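Local coordinates for protein N-formylglutamate amidohydrolase (Ralstonia eutropha, PDB 2Q7S) that binds a zinc ion and probably acts as a metal-dependent hydrolase of the N-formylglutamate amidohydrolase family, at residues 35-40 with 52-57; 39-44 with 79-84. All coordinates share one frame; numbering follows the deposited sequence. Where two conformers were deposited one is given.

Contact 1: residues 35-40 with 52-57; sequences TFYPAD and GGEDTH. With ZN (zinc ion), chain C.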
# COMPACT_ATOMS: atom_id res chain seq x y z
N THR A 35 -0.81 -8.28 -9.81
CA THR A 35 -1.85 -9.03 -10.52
C THR A 35 -1.34 -10.36 -11.13
O THR A 35 -2.07 -11.01 -11.88
CB THR A 35 -2.41 -8.23 -11.67
OG1 THR A 35 -1.32 -7.91 -12.54
CG2 THR A 35 -3.11 -6.94 -11.19
N PHE A 36 -0.11 -10.76 -10.81
CA PHE A 36 0.45 -12.03 -11.30
C PHE A 36 0.26 -13.11 -10.25
O PHE A 36 1.01 -13.17 -9.29
CB PHE A 36 1.94 -11.88 -11.67
CG PHE A 36 2.22 -10.86 -12.76
CD1 PHE A 36 2.47 -9.54 -12.45
CD2 PHE A 36 2.25 -11.25 -14.09
CE1 PHE A 36 2.73 -8.59 -13.46
CE2 PHE A 36 2.52 -10.31 -15.12
CZ PHE A 36 2.76 -8.99 -14.81
N TYR A 37 -0.74 -13.97 -10.46
CA TYR A 37 -1.14 -15.02 -9.51
C TYR A 37 -0.23 -16.27 -9.65
O TYR A 37 -0.13 -16.86 -10.74
CB TYR A 37 -2.68 -15.33 -9.68
CG TYR A 37 -3.54 -14.16 -9.20
CD1 TYR A 37 -3.59 -12.96 -9.94
CD2 TYR A 37 -4.22 -14.20 -7.98
CE1 TYR A 37 -4.32 -11.84 -9.48
CE2 TYR A 37 -4.96 -13.09 -7.51
CZ TYR A 37 -4.99 -11.91 -8.27
OH TYR A 37 -5.70 -10.79 -7.83
N PRO A 38 0.48 -16.64 -8.57
CA PRO A 38 1.27 -17.88 -8.53
C PRO A 38 0.50 -19.17 -8.81
O PRO A 38 -0.61 -19.35 -8.32
CB PRO A 38 1.83 -17.89 -7.11
CG PRO A 38 1.89 -16.49 -6.74
CD PRO A 38 0.66 -15.90 -7.32
N ALA A 39 1.12 -20.07 -9.58
CA ALA A 39 0.53 -21.36 -9.91
C ALA A 39 0.18 -22.15 -8.65
O ALA A 39 -0.78 -22.91 -8.63
CB ALA A 39 1.49 -22.16 -10.82
N ASP A 40 0.94 -21.96 -7.58
CA ASP A 40 0.76 -22.78 -6.36
C ASP A 40 -0.26 -22.22 -5.36
O ASP A 40 -0.33 -22.67 -4.21
CB ASP A 40 2.11 -23.04 -5.68
CG ASP A 40 2.80 -21.74 -5.25
OD1 ASP A 40 2.14 -20.70 -5.10
OD2 ASP A 40 4.03 -21.79 -5.07
N GLY A 52 -10.84 -8.93 -6.47
CA GLY A 52 -11.43 -8.04 -5.46
C GLY A 52 -10.44 -7.22 -4.64
O GLY A 52 -10.39 -6.01 -4.80
N GLY A 53 -9.63 -7.89 -3.81
CA GLY A 53 -8.62 -7.27 -2.90
C GLY A 53 -7.40 -6.61 -3.53
O GLY A 53 -6.47 -6.17 -2.81
N GLU A 54 -7.35 -6.57 -4.87
CA GLU A 54 -6.30 -5.87 -5.56
C GLU A 54 -6.53 -4.37 -5.51
O GLU A 54 -7.61 -3.88 -5.82
CB GLU A 54 -6.30 -6.20 -7.05
CG GLU A 54 -6.04 -7.56 -7.47
CD GLU A 54 -6.11 -7.69 -8.98
OE1 GLU A 54 -6.39 -6.69 -9.68
OE2 GLU A 54 -5.88 -8.80 -9.44
N ASP A 55 -5.50 -3.65 -5.14
CA ASP A 55 -5.42 -2.22 -5.42
C ASP A 55 -4.87 -1.98 -6.85
O ASP A 55 -3.78 -1.42 -7.03
CB ASP A 55 -4.48 -1.54 -4.45
CG ASP A 55 -4.91 -1.68 -3.04
OD1 ASP A 55 -5.80 -2.53 -2.73
OD2 ASP A 55 -4.25 -0.99 -2.26
N THR A 56 -5.67 -2.38 -7.83
CA THR A 56 -5.24 -2.44 -9.24
C THR A 56 -4.85 -1.06 -9.78
O THR A 56 -5.48 -0.02 -9.46
CB THR A 56 -6.36 -3.08 -10.13
OG1 THR A 56 -7.02 -4.07 -9.37
CG2 THR A 56 -5.83 -3.68 -11.43
N HIS A 57 -3.78 -1.07 -10.60
CA HIS A 57 -3.22 0.10 -11.29
C HIS A 57 -2.60 1.19 -10.40
O HIS A 57 -2.20 2.20 -10.92
CB HIS A 57 -4.27 0.78 -12.16
CG HIS A 57 -5.04 -0.15 -13.03
ND1 HIS A 57 -4.43 -0.98 -13.94
CD2 HIS A 57 -6.37 -0.34 -13.17
CE1 HIS A 57 -5.35 -1.69 -14.57
NE2 HIS A 57 -6.54 -1.31 -14.14
ZN ZN C . -4.18 -1.48 -0.24
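Y37 meets the carboxylate of E54 with the hydroxyl end of its ring. Y37 OH donates a hydrogen bond of 2.6 Å to E54 OE2. The acceptor lies at the ring edge, in the plane of the ring, and accepts the bond through its anti lone pair, away from E54 OE1. The ring and carboxylate planes are turned 33° apart. The other oxygen is held too. T56 OG1 donates to E54 OE1 over 2.7 Å, again on the anti lone pair. Each carboxylate oxygen thus has its own hydroxyl donor, which should fix the rotation of the group. R51 also forms a salt bridge with OE2, which probably helps balance the buried carboxylate.

T35 packs its methyl against the carboxylate: T35 CG2 is 3.6 Å from E54 OE1, and the two side chains cross at about a right angle. T35 CG2 also comes within 4.3 Å of T56 CG2. E54 has CG beside its backbone N (chi1 -63°) and an extended chain from there, which carries the carboxylate across to T35 and Y37.

The next residue, D55, takes no part in this packing. D55 OD2 binds the zinc ion at 2.1 Å, and H32 and H172 complete the protein ligands. E54 therefore ties the stretch carrying a metal ligand to the loop 35-40. D55 is the centre of an inverse gamma turn and forms a salt bridge to R253 through OD1. Segment 35-40 follows strand 26-30 of the mixed sheet, and segment 52-57 links helix 47-50 to helix 58-61.

Contact 2: residues 39-44 with 79-84; sequences ADFGAV and RVYIDP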
# COMPACT_ATOMS: atom_id res chain seq x y z
N ALA A 39 1.12 -20.07 -9.58
CA ALA A 39 0.53 -21.36 -9.91
C ALA A 39 0.18 -22.15 -8.65
O ALA A 39 -0.78 -22.91 -8.63
CB ALA A 39 1.49 -22.16 -10.82
N ASP A 40 0.94 -21.96 -7.58
CA ASP A 40 0.76 -22.78 -6.36
C ASP A 40 -0.26 -22.22 -5.36
O ASP A 40 -0.33 -22.67 -4.21
CB ASP A 40 2.11 -23.04 -5.68
CG ASP A 40 2.80 -21.74 -5.25
OD1 ASP A 40 2.14 -20.70 -5.10
OD2 ASP A 40 4.03 -21.79 -5.07
N PHE A 41 -1.06 -21.26 -5.80
CA PHE A 41 -2.11 -20.67 -4.97
C PHE A 41 -2.95 -21.77 -4.31
O PHE A 41 -3.12 -21.78 -3.10
CB PHE A 41 -2.99 -19.72 -5.82
CG PHE A 41 -3.54 -18.54 -5.07
CD1 PHE A 41 -4.12 -18.69 -3.82
CD2 PHE A 41 -3.46 -17.27 -5.61
CE1 PHE A 41 -4.63 -17.63 -3.14
CE2 PHE A 41 -3.97 -16.17 -4.93
CZ PHE A 41 -4.56 -16.36 -3.69
N GLY A 42 -3.46 -22.70 -5.11
CA GLY A 42 -4.29 -23.79 -4.59
C GLY A 42 -5.58 -23.34 -3.91
O GLY A 42 -6.00 -23.91 -2.89
N ALA A 43 -6.21 -22.30 -4.47
CA ALA A 43 -7.47 -21.78 -3.97
C ALA A 43 -8.61 -22.59 -4.57
O ALA A 43 -8.44 -23.23 -5.61
CB ALA A 43 -7.61 -20.34 -4.36
N VAL A 44 -9.77 -22.60 -3.91
CA VAL A 44 -10.99 -23.18 -4.50
C VAL A 44 -11.91 -22.11 -5.14
O VAL A 44 -12.92 -22.44 -5.76
CB VAL A 44 -11.78 -24.03 -3.47
CG1 VAL A 44 -10.91 -25.18 -2.97
CG2 VAL A 44 -12.27 -23.16 -2.32
N ARG A 79 -1.76 -9.39 -3.29
CA ARG A 79 -1.84 -9.25 -1.85
C ARG A 79 -2.70 -10.32 -1.17
O ARG A 79 -2.50 -10.56 0.03
CB ARG A 79 -2.30 -7.85 -1.44
CG ARG A 79 -3.70 -7.53 -1.75
CD ARG A 79 -4.64 -7.84 -0.62
NE ARG A 79 -4.57 -6.97 0.54
CZ ARG A 79 -5.32 -5.90 0.78
NH1 ARG A 79 -6.21 -5.47 -0.10
NH2 ARG A 79 -5.17 -5.25 1.92
N VAL A 80 -3.67 -10.88 -1.93
CA VAL A 80 -4.50 -11.99 -1.46
C VAL A 80 -3.72 -13.31 -1.38
O VAL A 80 -4.20 -14.28 -0.79
CB VAL A 80 -5.75 -12.19 -2.36
CG1 VAL A 80 -6.53 -13.41 -1.90
CG2 VAL A 80 -6.63 -10.93 -2.34
N TYR A 81 -2.54 -13.34 -1.99
CA TYR A 81 -1.60 -14.47 -1.88
C TYR A 81 -0.70 -14.31 -0.67
O TYR A 81 -0.59 -15.21 0.19
CB TYR A 81 -0.79 -14.57 -3.14
CG TYR A 81 0.18 -15.72 -3.22
CD1 TYR A 81 -0.26 -17.03 -3.44
CD2 TYR A 81 1.56 -15.50 -3.14
CE1 TYR A 81 0.64 -18.08 -3.57
CE2 TYR A 81 2.46 -16.56 -3.23
CZ TYR A 81 2.00 -17.84 -3.47
OH TYR A 81 2.89 -18.88 -3.60
N ILE A 82 -0.02 -13.17 -0.60
CA ILE A 82 0.57 -12.73 0.63
C ILE A 82 0.61 -11.22 0.62
O ILE A 82 0.84 -10.61 -0.41
CB ILE A 82 1.94 -13.37 0.88
CG1 ILE A 82 2.46 -13.00 2.27
CG2 ILE A 82 2.93 -13.08 -0.26
CD1 ILE A 82 3.73 -13.87 2.72
N ASP A 83 0.32 -10.63 1.77
CA ASP A 83 0.09 -9.18 1.85
C ASP A 83 1.32 -8.53 2.47
O ASP A 83 1.48 -8.62 3.68
CB ASP A 83 -1.10 -8.89 2.74
CG ASP A 83 -1.47 -7.45 2.76
OD1 ASP A 83 -0.63 -6.59 2.41
OD2 ASP A 83 -2.64 -7.17 3.10
N PRO A 84 2.14 -7.82 1.65
CA PRO A 84 3.32 -7.19 2.24
C PRO A 84 3.09 -6.08 3.25
O PRO A 84 4.06 -5.70 3.89
CB PRO A 84 4.07 -6.63 1.02
CG PRO A 84 3.36 -7.08 -0.17
CD PRO A 84 2.03 -7.54 0.21
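The rings of F41 and Y81 form a T-shaped pair, with the edge of Y81 turned to one face of F41. Y81 CD1 stands 3.8 Å above the F41 ring plane, over its centre. The centroids are 5.3 Å apart and the planes lie at 68°. At the edge of F41, in its plane, V80 CG1 is 4.0 Å from F41 CZ in one of the two conformers modelled for V80. V80 O lies obliquely to the ring, 3.6 Å from F41 CZ. L50 of helix 47-50 packs on both F41 and V80.

The Y81 ring has D40 at its hydroxyl edge. Y81 OH donates a very short hydrogen bond of 2.5 Å to D40 OD1, and the carboxylate is nearly coplanar with the ring, 8° off. D40 reaches it with CG set between its backbone N and carbonyl carbon. CG of Y81 is anti to the backbone N (chi1 -177°), which sends the ring across to segment 39-44.

Two loops are joined here, one following strand 26-30 and one following strand 71-75, which are neighbouring parallel strands of the mixed sheet. Both leave the sheet in the region of the zinc site. On the 79-84 side, R79 NE and D83 OD2 form a salt bridge of 3.2 Å, with D83 OD2 in the guanidinium plane but the arginine above the carboxylate plane. D83 OD1 accepts a hydrogen bond from NE2 of the zinc ligand H32, as a second-shell residue. Helix 134-163 borders Y81: R140 makes a cation-pi contact and Y144 an edge-to-face one.

Contacts 1 and 2 have centres about 8 Å apart and share A39 and D40. Along the chain the order is 35-40, 39-44, 52-57 and 79-84, so one continuous loop after strand 26-30 meets first the stretch beyond helix 47-50 and then the loop after strand 71-75. The two contacts also touch directly. R79 NH1 probably donates a hydrogen bond to G53 O at 2.8 Å, and P38 CG packs on Y81 CZ at 3.5 Å. Contact 1 contains the zinc ligand D55, while in contact 2 the side chain of V80 lies about 10 Å from the zinc ion. Together they join three loops near the zinc site, which is consistent with holding the stretch that carries D55 in place.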